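Local coordinates for malonyl-CoA decarboxylase (PDB 4KSA) that catalyses the decarboxylation of malonyl-CoA to acetyl-CoA and carbon dioxide, as a lyase built from two domains, one of them largely helical, at the interface of chains A and B. Residues are numbered along the deposited sequence; one frame, centred on the assembly and turned at random. Chains: chain A/B, Malonyl-CoA decarboxylase.

The interface of chains A and B. Residues chain A 87, 92-93, 96, 111, 115; chain B 99, 108, 111.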
loop_
_atom_site.group_PDB
_atom_site.type_symbol
_atom_site.label_atom_id
_atom_site.label_comp_id
_atom_site.label_asym_id
_atom_site.label_seq_id
_atom_site.Cartn_x
_atom_site.Cartn_y
_atom_site.Cartn_z
ATOM N N PRO A 87 10.984 -38.589 -21.838
ATOM C CA PRO A 87 11.796 -39.294 -20.837
ATOM C C PRO A 87 12.865 -40.133 -21.505
ATOM O O PRO A 87 12.673 -40.575 -22.633
ATOM C CB PRO A 87 10.777 -40.177 -20.135
ATOM C CG PRO A 87 9.827 -40.517 -21.242
ATOM C CD PRO A 87 9.632 -39.165 -21.920
ATOM N N LEU A 92 14.397 -45.539 -18.320
ATOM C CA LEU A 92 13.048 -45.791 -17.873
ATOM C C LEU A 92 12.846 -47.318 -17.837
ATOM O O LEU A 92 12.385 -47.875 -16.833
ATOM C CB LEU A 92 12.035 -45.125 -18.805
ATOM C CG LEU A 92 10.584 -45.290 -18.340
ATOM C CD1 LEU A 92 10.442 -44.803 -16.900
ATOM C CD2 LEU A 92 9.644 -44.530 -19.262
ATOM N N ASN A 93 13.211 -48.007 -18.914
ATOM C CA ASN A 93 13.055 -49.460 -18.940
ATOM C C ASN A 93 13.900 -50.128 -17.862
ATOM O O ASN A 93 13.472 -51.097 -17.232
ATOM C CB ASN A 93 13.405 -50.023 -20.320
ATOM C CG ASN A 93 12.168 -50.235 -21.186
ATOM O OD1 ASN A 93 11.250 -50.987 -20.808
ATOM N ND2 ASN A 93 12.124 -49.567 -22.344
ATOM N N ILE A 96 12.100 -49.902 -14.848
ATOM C CA ILE A 96 10.902 -50.740 -14.868
ATOM C C ILE A 96 11.295 -52.158 -14.478
ATOM O O ILE A 96 10.575 -52.839 -13.742
ATOM C CB ILE A 96 10.233 -50.800 -16.272
ATOM C CG1 ILE A 96 9.635 -49.445 -16.638
ATOM C CG2 ILE A 96 9.105 -51.838 -16.271
ATOM C CD1 ILE A 96 8.357 -49.134 -15.866
ATOM N N LEU A 111 11.666 -45.020 -10.588
ATOM C CA LEU A 111 10.704 -45.155 -11.673
ATOM C C LEU A 111 10.081 -43.774 -11.922
ATOM O O LEU A 111 10.041 -43.291 -13.058
ATOM C CB LEU A 111 9.610 -46.139 -11.285
ATOM C CG LEU A 111 9.318 -47.266 -12.257
ATOM C CD1 LEU A 111 8.108 -48.010 -11.734
ATOM C CD2 LEU A 111 9.057 -46.725 -13.656
ATOM N N ALA A 115 10.398 -41.677 -15.309
ATOM C CA ALA A 115 9.286 -41.380 -16.192
ATOM C C ALA A 115 9.109 -39.920 -16.566
ATOM O O ALA A 115 8.508 -39.611 -17.586
ATOM C CB ALA A 115 8.005 -41.903 -15.594
ATOM N N PHE B 99 2.931 -50.208 -20.977
ATOM C CA PHE B 99 4.182 -49.690 -21.515
ATOM C C PHE B 99 5.059 -50.789 -22.111
ATOM O O PHE B 99 5.811 -50.558 -23.057
ATOM C CB PHE B 99 4.949 -48.919 -20.434
ATOM C CG PHE B 99 6.311 -48.460 -20.872
ATOM C CD1 PHE B 99 7.416 -49.296 -20.750
ATOM C CD2 PHE B 99 6.492 -47.197 -21.416
ATOM C CE1 PHE B 99 8.684 -48.874 -21.166
ATOM C CE2 PHE B 99 7.751 -46.770 -21.831
ATOM C CZ PHE B 99 8.846 -47.607 -21.707
ATOM N N THR B 108 3.677 -43.904 -21.717
ATOM C CA THR B 108 4.761 -43.347 -20.924
ATOM C C THR B 108 4.133 -42.365 -19.936
ATOM O O THR B 108 4.130 -42.602 -18.728
ATOM C CB THR B 108 5.781 -42.609 -21.824
ATOM O OG1 THR B 108 6.567 -43.568 -22.536
ATOM C CG2 THR B 108 6.697 -41.743 -21.006
ATOM N N LEU B 111 2.490 -43.847 -17.138
ATOM C CA LEU B 111 3.329 -44.526 -16.169
ATOM C C LEU B 111 3.761 -43.485 -15.125
ATOM O O LEU B 111 3.679 -43.716 -13.910
ATOM C CB LEU B 111 4.538 -45.109 -16.900
ATOM C CG LEU B 111 5.504 -46.102 -16.255
ATOM C CD1 LEU B 111 4.764 -47.308 -15.677
ATOM C CD2 LEU B 111 6.516 -46.536 -17.322
#
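B:Leu111 and A:Ile96 meet tip to tip where the N-terminal helical domains of two malonyl-CoA decarboxylase copies pack helix against helix, in one part of a two-fold symmetric interface. Packing joins the chains here, with no N or O of one within bonding distance of the other. The enzyme probably associates with itself, so this mostly apolar patch may well belong to a biological oligomer interface. In B:Leu111 CG stands anti to the backbone N (chi1 -169°), which sends the isopropyl end toward chain A; its methyl CD2 lies 3.5 Å from A:Ile96 CD1. That same methyl lies 4.2 Å from A:Leu92 CD2, while A:Leu111, alongside A:Ile96, comes no nearer than 4.4 Å, from its CD2 to B:Leu111 CG.

B:Phe99 also has its CG anti to the backbone N (chi1 175°), and its ring reaches across to two successive residues on helix 89-101. A:Leu92 comes at it obliquely, its CD2 methyl 3.9 Å from ring atom CE2. On the CE1 side the amide of A:Asn93 meets the ring edge, its CG 3.7 Å from CE1 and in the ring plane, with the amide turned 52° from the ring. An alanine in place of B:Phe99 would probably open a gap beside A:Leu92 and leave the A:Asn93 amide freer to turn.

B:Thr108 turns its methyl, not its hydroxyl, toward A:Pro87, in the loop leading into helix 89-101: CG2 points at the pyrrolidine tip, 3.4 Å from CG.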